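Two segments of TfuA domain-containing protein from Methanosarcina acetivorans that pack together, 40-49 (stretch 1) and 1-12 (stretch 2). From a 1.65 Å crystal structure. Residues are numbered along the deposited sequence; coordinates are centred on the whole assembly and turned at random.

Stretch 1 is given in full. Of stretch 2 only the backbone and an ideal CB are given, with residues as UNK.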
# COMPACT_ATOMS: atom_id res chain seq x y z
N GLY A 40 -15.82 11.90 17.97
CA GLY A 40 -15.74 13.26 17.44
C GLY A 40 -14.56 13.58 16.53
O GLY A 40 -14.28 14.76 16.29
N TYR A 41 -13.87 12.56 16.03
CA TYR A 41 -12.74 12.75 15.10
C TYR A 41 -13.21 13.39 13.79
O TYR A 41 -14.31 13.10 13.30
CB TYR A 41 -11.99 11.44 14.83
CG TYR A 41 -11.03 11.02 15.94
CD1 TYR A 41 -11.51 10.44 17.12
CD2 TYR A 41 -9.65 11.18 15.80
CE1 TYR A 41 -10.64 10.05 18.14
CE2 TYR A 41 -8.77 10.79 16.80
CZ TYR A 41 -9.27 10.22 17.97
OH TYR A 41 -8.42 9.83 18.97
N LYS A 42 -12.37 14.27 13.23
CA LYS A 42 -12.75 15.08 12.07
C LYS A 42 -12.20 14.56 10.74
O LYS A 42 -12.79 14.79 9.69
CB LYS A 42 -12.38 16.55 12.27
CG LYS A 42 -13.24 17.30 13.28
CD LYS A 42 -14.68 17.47 12.80
CE LYS A 42 -15.63 17.67 13.96
NZ LYS A 42 -17.04 17.81 13.50
N VAL A 43 -11.05 13.88 10.80
CA VAL A 43 -10.42 13.29 9.61
C VAL A 43 -9.98 11.86 9.92
O VAL A 43 -9.37 11.60 10.96
CB VAL A 43 -9.22 14.13 9.08
CG1 VAL A 43 -8.65 13.53 7.80
CG2 VAL A 43 -9.62 15.58 8.80
N ILE A 44 -10.31 10.95 9.01
CA ILE A 44 -9.80 9.57 9.02
C ILE A 44 -8.87 9.39 7.82
O ILE A 44 -9.25 9.68 6.69
CB ILE A 44 -10.94 8.51 8.95
CG1 ILE A 44 -11.87 8.63 10.17
CG2 ILE A 44 -10.36 7.09 8.85
CD1 ILE A 44 -13.22 7.95 10.01
N GLY A 45 -7.66 8.90 8.08
CA GLY A 45 -6.77 8.44 7.02
C GLY A 45 -6.74 6.92 7.01
O GLY A 45 -6.39 6.29 8.01
N ILE A 46 -7.15 6.34 5.89
CA ILE A 46 -7.05 4.89 5.70
C ILE A 46 -5.85 4.65 4.80
O ILE A 46 -5.86 5.04 3.63
CB ILE A 46 -8.33 4.25 5.11
CG1 ILE A 46 -9.56 4.55 5.99
CG2 ILE A 46 -8.13 2.75 4.93
CD1 ILE A 46 -10.89 4.17 5.35
N ILE A 47 -4.80 4.03 5.35
CA ILE A 47 -3.65 3.58 4.56
C ILE A 47 -3.76 2.06 4.42
O ILE A 47 -4.08 1.55 3.34
CB ILE A 47 -2.29 4.05 5.15
CG1 ILE A 47 -2.25 5.59 5.21
CG2 ILE A 47 -1.13 3.50 4.32
CD1 ILE A 47 -1.04 6.20 5.91
N ASP A 48 -3.54 1.36 5.53
CA ASP A 48 -3.52 -0.10 5.56
C ASP A 48 -4.79 -0.66 6.19
O ASP A 48 -5.40 -0.02 7.05
CB ASP A 48 -2.28 -0.60 6.31
CG ASP A 48 -0.99 -0.10 5.69
OD1 ASP A 48 -0.85 -0.21 4.45
OD2 ASP A 48 -0.12 0.41 6.43
N GLY A 49 -5.17 -1.84 5.72
CA GLY A 49 -6.32 -2.55 6.24
C GLY A 49 -6.26 -4.02 5.88
O GLY A 49 -5.61 -4.41 4.90
N UNK A 1 -9.70 19.98 15.91
CA UNK A 1 -9.84 18.84 14.95
C UNK A 1 -8.80 17.76 15.24
O UNK A 1 -7.61 18.05 15.39
CB UNK A 1 -9.69 19.32 13.51
N UNK A 2 -9.28 16.51 15.34
CA UNK A 2 -8.42 15.36 15.62
C UNK A 2 -8.43 14.38 14.45
O UNK A 2 -9.48 14.14 13.84
CB UNK A 2 -8.87 14.66 16.90
N UNK A 3 -7.26 13.83 14.14
CA UNK A 3 -7.11 12.82 13.09
C UNK A 3 -6.77 11.44 13.64
O UNK A 3 -6.02 11.31 14.61
CB UNK A 3 -6.03 13.25 12.10
N UNK A 4 -7.35 10.42 13.01
CA UNK A 4 -7.00 9.02 13.25
C UNK A 4 -6.50 8.39 11.94
O UNK A 4 -7.11 8.58 10.88
CB UNK A 4 -8.20 8.25 13.80
N UNK A 5 -5.37 7.69 12.01
CA UNK A 5 -4.73 7.07 10.84
C UNK A 5 -4.54 5.58 11.05
O UNK A 5 -3.94 5.16 12.04
CB UNK A 5 -3.38 7.73 10.55
N UNK A 6 -5.04 4.78 10.11
CA UNK A 6 -4.88 3.33 10.15
C UNK A 6 -3.72 2.94 9.25
O UNK A 6 -3.83 3.02 8.02
CB UNK A 6 -6.16 2.62 9.72
N UNK A 7 -2.60 2.55 9.87
CA UNK A 7 -1.37 2.20 9.15
C UNK A 7 -0.48 1.25 9.99
O UNK A 7 -0.96 0.67 10.97
CB UNK A 7 -0.60 3.47 8.79
N UNK A 8 0.78 1.08 9.59
CA UNK A 8 1.69 0.15 10.26
C UNK A 8 2.46 -0.70 9.28
O UNK A 8 3.61 -1.05 9.55
CB UNK A 8 0.91 -0.75 11.22
N UNK A 9 1.83 -1.03 8.15
CA UNK A 9 2.43 -1.86 7.10
C UNK A 9 3.22 -1.02 6.09
O UNK A 9 4.42 -1.21 5.93
CB UNK A 9 1.34 -2.65 6.37
N UNK A 10 2.54 -0.08 5.43
CA UNK A 10 3.15 0.73 4.36
C UNK A 10 4.14 1.75 4.91
O UNK A 10 5.11 2.12 4.25
CB UNK A 10 2.06 1.45 3.56
N UNK A 11 3.86 2.19 6.14
CA UNK A 11 4.77 3.00 6.94
C UNK A 11 4.50 2.63 8.40
O UNK A 11 3.35 2.42 8.80
CB UNK A 11 4.58 4.50 6.68
N UNK A 12 5.56 2.54 9.19
CA UNK A 12 5.43 2.23 10.61
C UNK A 12 4.83 3.42 11.37
O UNK A 12 4.91 4.57 10.91
CB UNK A 12 6.79 1.85 11.20

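The two segments lie side by side as parallel strands, so the backbone fixes the register before any side chain is known. Position 1 points sideways, its ideal CB 4.1 Å from Lys42 CB with open space beyond; many residues would do, and it is Ala1. At position 2 the CB again points sideways, 3.7 Å from Tyr41 CD2. A long chain could stay near the ring only with its first carbons and run outward; Arg2 packs its CB 3.7 Å from Tyr41 CD2, and the rest of the chain leads away. Its backbone also takes part: Lys42 N donates to Arg2 O at 3.0 Å.

Position 3 pairs with Val43, on the same face of the sheet, its CB 3.9 Å from Val43 O. A small or modest apolar residue would suit; Ala3 brings its CB to 4.4 Å from Val43 CB. Position 4 turns to the other face, between Tyr41 CD2 (3.8 Å from the CB) and the Ile44 side chain. A branched aliphatic fits this apolar setting, and Val4 sets CG1 3.8 Å from Ile44 CG1. Val4 N donates to Val43 O (3.1 Å), and Val4 O accepts from Gly45 N (2.9 Å).

Position 5 faces Gly45, which leaves room above the strand, with Ile47 CD1 farther along. Valine, leucine or isoleucine could use this space. Ile5 places CD1 over the glycine, where a CB on Gly45 would lie only 2.5 Å away and clash, while its CG2 meets Ile47 CD1 at 3.8 Å. Position 6 shares its face with Ile44 and Ile46, so a large apolar chain is expected, leucine or an aromatic. It is Phe6, whose ring presents its edge to Ile44, with CE2 3.7 Å from Ile44 CG2. Phe6 O receives both Ile47 N and Asp48 N, each at 3.0 Å.

Beyond the strand, the carboxylate of Asp48 is the main feature that stretch 1 offers to positions 7, 9 and 10. At position 7 the CB lies 3.9 Å from Asp48 OD2, within reach of a short hydroxyl; Thr7 OG1 donates to Asp48 OD2 at 2.9 Å. Position 8 has phi 134°, where a CB would jam against the preceding carbonyl: Gly8. At position 9 the CB comes 3.4 Å from Asp48 OD2, so a neutral polar residue is more likely than an acid. Here Asn9 donates its backbone N to Asp48 OD2 (3.0 Å). Position 10 points toward Asp48 OD1, 3.5 Å from its CB, ideal for a small donor. Ser10 OG donates to Asp48 OD1 at 2.6 Å, and Ser10 N to Asp48 OD2 at 2.9 Å.

Positions 11 and 12 are little constrained by this partner. Ile11 leads away; Ser12 caps a helix that follows.

Stretch 2, residues 1-12: ARAVIFTGNSIS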
# COMPACT_ATOMS: atom_id res chain seq x y z
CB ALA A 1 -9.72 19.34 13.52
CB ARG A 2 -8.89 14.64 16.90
CG ARG A 2 -8.77 15.44 18.19
CD ARG A 2 -7.55 15.05 19.02
NE ARG A 2 -6.40 15.93 18.79
CZ ARG A 2 -5.22 15.54 18.32
NH1 ARG A 2 -4.98 14.27 18.01
NH2 ARG A 2 -4.25 16.44 18.15
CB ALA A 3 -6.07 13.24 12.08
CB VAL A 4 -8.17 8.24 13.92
CG1 VAL A 4 -9.45 8.26 13.08
CG2 VAL A 4 -7.77 6.81 14.27
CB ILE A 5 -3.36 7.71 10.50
CG1 ILE A 5 -3.42 9.24 10.44
CG2 ILE A 5 -2.75 7.11 9.23
CD1 ILE A 5 -4.25 9.81 9.30
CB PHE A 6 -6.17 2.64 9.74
CG PHE A 6 -7.34 2.98 10.62
CD1 PHE A 6 -7.60 2.24 11.77
CD2 PHE A 6 -8.18 4.06 10.32
CE1 PHE A 6 -8.68 2.55 12.60
CE2 PHE A 6 -9.25 4.39 11.15
CZ PHE A 6 -9.50 3.63 12.29
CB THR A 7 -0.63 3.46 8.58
OG1 THR A 7 0.33 3.07 7.59
CG2 THR A 7 0.06 4.30 9.67
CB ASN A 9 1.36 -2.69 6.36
CG ASN A 9 0.48 -3.52 7.28
OD1 ASN A 9 0.86 -3.89 8.41
ND2 ASN A 9 -0.70 -3.84 6.80
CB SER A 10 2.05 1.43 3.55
OG SER A 10 1.20 0.48 2.94
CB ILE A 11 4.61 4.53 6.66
CG1 ILE A 11 5.76 5.33 7.31
CG2 ILE A 11 3.23 5.05 7.07
CD1 ILE A 11 5.97 6.72 6.76
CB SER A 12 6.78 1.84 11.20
OG SER A 12 7.67 2.94 11.23
O HOH W 1 -11.97 16.23 16.25
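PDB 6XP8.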